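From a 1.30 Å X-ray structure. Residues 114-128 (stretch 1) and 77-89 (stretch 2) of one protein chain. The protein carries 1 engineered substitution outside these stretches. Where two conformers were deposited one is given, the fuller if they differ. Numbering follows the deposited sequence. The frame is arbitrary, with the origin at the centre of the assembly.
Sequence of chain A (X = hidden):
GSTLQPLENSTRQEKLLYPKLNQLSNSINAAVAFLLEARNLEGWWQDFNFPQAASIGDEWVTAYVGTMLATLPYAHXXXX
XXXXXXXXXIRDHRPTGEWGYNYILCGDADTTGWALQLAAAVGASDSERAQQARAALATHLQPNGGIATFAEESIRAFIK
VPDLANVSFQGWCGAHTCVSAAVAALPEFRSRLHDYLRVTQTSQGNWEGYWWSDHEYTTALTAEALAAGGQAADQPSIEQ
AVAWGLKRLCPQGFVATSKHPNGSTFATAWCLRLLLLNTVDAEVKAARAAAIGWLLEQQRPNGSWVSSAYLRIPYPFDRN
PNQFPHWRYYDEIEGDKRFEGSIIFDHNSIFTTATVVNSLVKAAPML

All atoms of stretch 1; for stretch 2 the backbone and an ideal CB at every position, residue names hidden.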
# COMPACT_ATOMS: atom_id res chain seq x y z
N TRP A 114 7.34 5.35 0.64
CA TRP A 114 6.08 6.09 0.55
C TRP A 114 6.31 7.58 0.81
O TRP A 114 5.65 8.41 0.16
CB TRP A 114 5.01 5.53 1.49
CG TRP A 114 4.49 4.21 1.02
CD1 TRP A 114 4.79 2.97 1.52
CD2 TRP A 114 3.58 3.97 -0.08
NE1 TRP A 114 4.17 1.98 0.79
CE2 TRP A 114 3.39 2.57 -0.18
CE3 TRP A 114 2.86 4.82 -0.94
CZ2 TRP A 114 2.60 2.02 -1.17
CZ3 TRP A 114 2.06 4.26 -1.91
CH2 TRP A 114 1.93 2.86 -2.02
N ALA A 115 7.12 7.92 1.76
CA ALA A 115 7.42 9.34 2.07
C ALA A 115 8.05 9.99 0.85
O ALA A 115 7.76 11.17 0.58
CB ALA A 115 8.33 9.45 3.28
N LEU A 116 8.90 9.28 0.12
CA LEU A 116 9.51 9.78 -1.12
C LEU A 116 8.48 9.93 -2.23
O LEU A 116 8.63 10.88 -3.05
CB LEU A 116 10.74 8.97 -1.47
CG LEU A 116 11.93 9.13 -0.53
CD1 LEU A 116 12.97 8.05 -0.81
CD2 LEU A 116 12.56 10.52 -0.70
N GLN A 117 7.48 9.07 -2.33
CA GLN A 117 6.40 9.25 -3.31
C GLN A 117 5.67 10.54 -2.97
O GLN A 117 5.28 11.31 -3.85
CB GLN A 117 5.48 8.03 -3.33
CG GLN A 117 6.11 6.77 -3.89
CD GLN A 117 5.06 5.71 -4.15
OE1 GLN A 117 4.19 5.89 -4.99
NE2 GLN A 117 5.14 4.58 -3.43
N LEU A 118 5.39 10.76 -1.69
CA LEU A 118 4.70 11.99 -1.26
C LEU A 118 5.58 13.21 -1.59
O LEU A 118 5.05 14.22 -2.10
CB LEU A 118 4.34 11.90 0.22
CG LEU A 118 3.69 13.17 0.78
CD1 LEU A 118 2.47 13.66 0.04
CD2 LEU A 118 3.33 12.99 2.23
N ALA A 119 6.86 13.12 -1.31
CA ALA A 119 7.80 14.22 -1.62
C ALA A 119 7.68 14.58 -3.10
O ALA A 119 7.62 15.77 -3.44
CB ALA A 119 9.21 13.85 -1.26
N ALA A 120 7.61 13.60 -3.99
CA ALA A 120 7.50 13.89 -5.43
C ALA A 120 6.22 14.68 -5.68
O ALA A 120 6.23 15.64 -6.52
CB ALA A 120 7.60 12.63 -6.25
N ALA A 121 5.11 14.32 -5.07
CA ALA A 121 3.82 15.01 -5.32
C ALA A 121 3.87 16.47 -4.91
O ALA A 121 3.11 17.28 -5.46
CB ALA A 121 2.71 14.28 -4.60
N VAL A 122 4.70 16.82 -3.95
CA VAL A 122 4.78 18.21 -3.46
C VAL A 122 6.08 18.89 -3.94
O VAL A 122 6.41 19.94 -3.40
CB VAL A 122 4.58 18.28 -1.94
CG1 VAL A 122 3.20 17.75 -1.56
CG2 VAL A 122 5.72 17.59 -1.18
N GLY A 123 6.76 18.35 -4.95
CA GLY A 123 7.88 19.04 -5.58
C GLY A 123 9.12 19.05 -4.74
O GLY A 123 9.99 19.87 -4.96
N ALA A 124 9.23 18.06 -3.84
CA ALA A 124 10.35 17.97 -2.89
C ALA A 124 11.25 16.77 -3.14
O ALA A 124 12.13 16.48 -2.29
CB ALA A 124 9.83 17.93 -1.49
N SER A 125 11.18 16.17 -4.31
CA SER A 125 12.05 15.00 -4.62
C SER A 125 13.53 15.37 -4.58
O SER A 125 14.35 14.53 -4.33
CB SER A 125 11.78 14.40 -5.97
OG SER A 125 10.52 13.77 -6.02
N ASP A 126 13.84 16.64 -4.84
CA ASP A 126 15.23 17.15 -4.94
C ASP A 126 15.67 17.81 -3.62
O ASP A 126 16.79 18.33 -3.56
CB ASP A 126 15.34 18.22 -6.04
CG ASP A 126 15.01 17.86 -7.48
OD1 ASP A 126 14.90 16.62 -7.79
OD2 ASP A 126 14.92 18.85 -8.31
N SER A 127 14.82 17.77 -2.60
CA SER A 127 15.14 18.36 -1.29
C SER A 127 16.33 17.64 -0.62
O SER A 127 16.57 16.47 -0.91
CB SER A 127 13.94 18.37 -0.38
OG SER A 127 13.53 17.02 0.02
N GLU A 128 17.01 18.34 0.28
CA GLU A 128 18.12 17.74 1.06
C GLU A 128 17.57 16.47 1.73
O GLU A 128 18.26 15.43 1.74
CB GLU A 128 18.74 18.72 2.07
CG GLU A 128 19.63 19.78 1.43
CD GLU A 128 20.66 20.43 2.35
OE1 GLU A 128 20.85 19.93 3.48
OE2 GLU A 128 21.29 21.43 1.93
N UNK A 77 -6.64 19.66 -1.07
CA UNK A 77 -5.93 18.37 -0.86
C UNK A 77 -4.45 18.56 -1.05
O UNK A 77 -3.63 18.10 -0.29
CB UNK A 77 -6.44 17.29 -1.82
N UNK A 78 -4.05 19.34 -2.08
CA UNK A 78 -2.61 19.64 -2.26
C UNK A 78 -2.05 20.31 -1.02
O UNK A 78 -0.95 19.99 -0.59
CB UNK A 78 -2.38 20.54 -3.48
N UNK A 79 -2.83 21.21 -0.42
CA UNK A 79 -2.38 21.89 0.85
C UNK A 79 -2.20 20.87 1.96
O UNK A 79 -1.23 20.96 2.73
CB UNK A 79 -3.39 22.95 1.30
N UNK A 80 -3.12 19.92 2.05
CA UNK A 80 -2.99 18.84 3.07
C UNK A 80 -1.73 18.03 2.84
O UNK A 80 -1.05 17.65 3.79
CB UNK A 80 -4.21 17.91 3.04
N UNK A 81 -1.40 17.76 1.58
CA UNK A 81 -0.17 17.02 1.26
C UNK A 81 1.08 17.81 1.58
O UNK A 81 2.07 17.29 2.11
CB UNK A 81 -0.16 16.63 -0.22
N UNK A 82 1.05 19.13 1.32
CA UNK A 82 2.18 20.01 1.69
C UNK A 82 2.37 19.97 3.22
O UNK A 82 3.50 19.89 3.69
CB UNK A 82 1.94 21.44 1.21
N UNK A 83 1.27 20.01 3.98
CA UNK A 83 1.34 19.95 5.44
C UNK A 83 1.90 18.59 5.90
O UNK A 83 2.73 18.52 6.80
CB UNK A 83 -0.04 20.19 6.05
N UNK A 84 1.46 17.51 5.25
CA UNK A 84 1.96 16.17 5.60
C UNK A 84 3.48 16.10 5.38
O UNK A 84 4.19 15.51 6.20
CB UNK A 84 1.25 15.10 4.77
N UNK A 85 3.96 16.69 4.28
CA UNK A 85 5.41 16.68 4.04
C UNK A 85 6.13 17.51 5.09
O UNK A 85 7.21 17.13 5.55
CB UNK A 85 5.73 17.21 2.64
N UNK A 86 5.56 18.65 5.48
CA UNK A 86 6.18 19.44 6.55
C UNK A 86 6.24 18.64 7.86
O UNK A 86 7.28 18.70 8.55
CB UNK A 86 5.41 20.74 6.76
N UNK A 87 5.19 17.86 8.17
CA UNK A 87 5.23 16.98 9.37
C UNK A 87 6.36 15.95 9.25
O UNK A 87 7.10 15.74 10.22
CB UNK A 87 3.89 16.26 9.56
N UNK A 88 6.47 15.33 8.08
CA UNK A 88 7.53 14.36 7.85
C UNK A 88 8.92 14.98 8.01
O UNK A 88 9.84 14.36 8.57
CB UNK A 88 7.39 13.75 6.45
N UNK A 89 9.11 16.20 7.50
CA UNK A 89 10.44 16.85 7.64
C UNK A 89 10.82 17.10 9.09
O UNK A 89 12.02 17.06 9.39
CB UNK A 89 10.46 18.18 6.88

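Stretch 2 is helical throughout and crosses the helix of stretch 1.

Position 77 has no atom of stretch 1 near its ideal CB. Stretch 1 sets no limit, and the residue is Val 77.

At position 78 CA-to-CB points sideways. The carbonyl of Ala 121 is within reach of a long side chain. A polar or aromatic residue would suit. It is His 78. Its CE1 lies 3.3 Å from Ala 121 O, which sits at the ring edge.

Position 79 points away, and 80 is out of reach. Many residues would serve; they are Glu 79 and Ala 80.

Position 81 points toward stretch 1. Its ideal CB is 3.8 Å from Val 122 CG1 and 4.0 Å from Leu 118 CD1. Only apolar groups are near, so an aliphatic residue fits. It is Leu 81, whose CG packs 3.8 Å from Leu 118 CD1.

Position 82 points away, yet its ideal CB is 4.8 Å from Val 122 CG1. A flexible chain could turn back, and a polar one could avoid the contact. Met 82 brings SD to 3.8 Å from Val 122 CB.

Position 83 is out of reach and unconstrained from here; it is Gln 83.

Position 84 points toward Leu 118, with CD2 3.9 Å from the ideal CB. Little room remains, so a small residue is favoured. Ala 84 helps form the hole that receives Leu 118, together with Leu 81 and positions 85 and 88.

Position 85 points toward stretch 1. Val 122 CG2 is 3.8 Å from the ideal CB, and beyond it Ala 119, Ala 124 and Ser 127 border a long space. A large apolar or aromatic side chain could fill it. Trp 85 does so. Ala 119 CB lies over one face, 3.9 Å from the centroid of the six-membered ring, a CH-pi contact. Ser 127 OG lies at the ring edge.

Positions 86 and 87 are out of reach and open to many residues. They are Glu 86 and Leu 87.

Position 88 points toward Ala 115, whose CB is 5.4 Å from the ideal CB. This gap suits a medium or large aliphatic residue. Leu 88 CD1 reaches Leu 118 CD2 at 3.8 Å.

Position 89 points sideways, with no close partner in stretch 1. Many residues would suit, polar ones included. Lys 89 NZ forms a salt bridge with Glu 86 OE2 at 3.0 Å.

Stretch 2 (77-89) VHEALMQAWELLK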
# COMPACT_ATOMS: atom_id res chain seq x y z
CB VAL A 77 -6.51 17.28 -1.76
CG1 VAL A 77 -5.71 16.01 -1.62
CG2 VAL A 77 -7.97 17.03 -1.41
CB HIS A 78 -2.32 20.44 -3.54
CG HIS A 78 -0.88 20.46 -3.87
ND1 HIS A 78 -0.22 19.35 -4.34
CD2 HIS A 78 0.06 21.46 -3.76
CE1 HIS A 78 1.05 19.65 -4.46
NE2 HIS A 78 1.27 20.96 -4.13
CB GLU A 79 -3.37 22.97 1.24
CG GLU A 79 -3.37 24.18 0.33
CD GLU A 79 -4.51 25.15 0.56
OE1 GLU A 79 -5.46 24.87 1.28
OE2 GLU A 79 -4.42 26.25 -0.07
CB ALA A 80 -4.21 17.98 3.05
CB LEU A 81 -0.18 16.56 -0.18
CG LEU A 81 -0.90 15.27 -0.48
CD1 LEU A 81 -2.18 15.04 0.28
CD2 LEU A 81 -1.01 15.02 -1.95
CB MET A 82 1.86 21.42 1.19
CG MET A 82 1.91 21.53 -0.31
SD MET A 82 3.62 21.74 -0.78
CE MET A 82 3.71 23.53 -0.63
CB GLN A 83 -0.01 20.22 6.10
CG GLN A 83 0.03 19.87 7.62
CD GLN A 83 -1.25 20.20 8.37
OE1 GLN A 83 -1.36 21.28 8.96
NE2 GLN A 83 -2.21 19.29 8.34
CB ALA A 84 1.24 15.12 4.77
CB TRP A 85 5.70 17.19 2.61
CG TRP A 85 7.13 17.35 2.28
CD1 TRP A 85 7.77 18.52 1.97
CD2 TRP A 85 8.15 16.33 2.26
NE1 TRP A 85 9.09 18.28 1.78
CE2 TRP A 85 9.37 16.95 1.93
CE3 TRP A 85 8.15 14.94 2.49
CZ2 TRP A 85 10.57 16.25 1.83
CZ3 TRP A 85 9.33 14.27 2.37
CH2 TRP A 85 10.52 14.90 2.08
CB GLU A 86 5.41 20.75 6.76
CG GLU A 86 5.58 21.73 5.61
CD GLU A 86 6.99 22.22 5.28
OE1 GLU A 86 7.80 22.39 6.21
OE2 GLU A 86 7.27 22.43 4.06
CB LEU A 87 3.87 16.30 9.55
CG LEU A 87 2.75 17.27 9.97
CD1 LEU A 87 1.41 16.54 9.99
CD2 LEU A 87 3.01 17.88 11.33
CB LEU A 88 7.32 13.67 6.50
CG LEU A 88 6.18 12.67 6.48
CD1 LEU A 88 5.79 12.35 5.07
CD2 LEU A 88 6.47 11.42 7.25
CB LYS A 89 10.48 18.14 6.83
CG LYS A 89 10.62 17.90 5.34
CD LYS A 89 10.89 19.15 4.56
CE LYS A 89 9.76 20.15 4.66
NZ LYS A 89 10.10 21.34 3.88
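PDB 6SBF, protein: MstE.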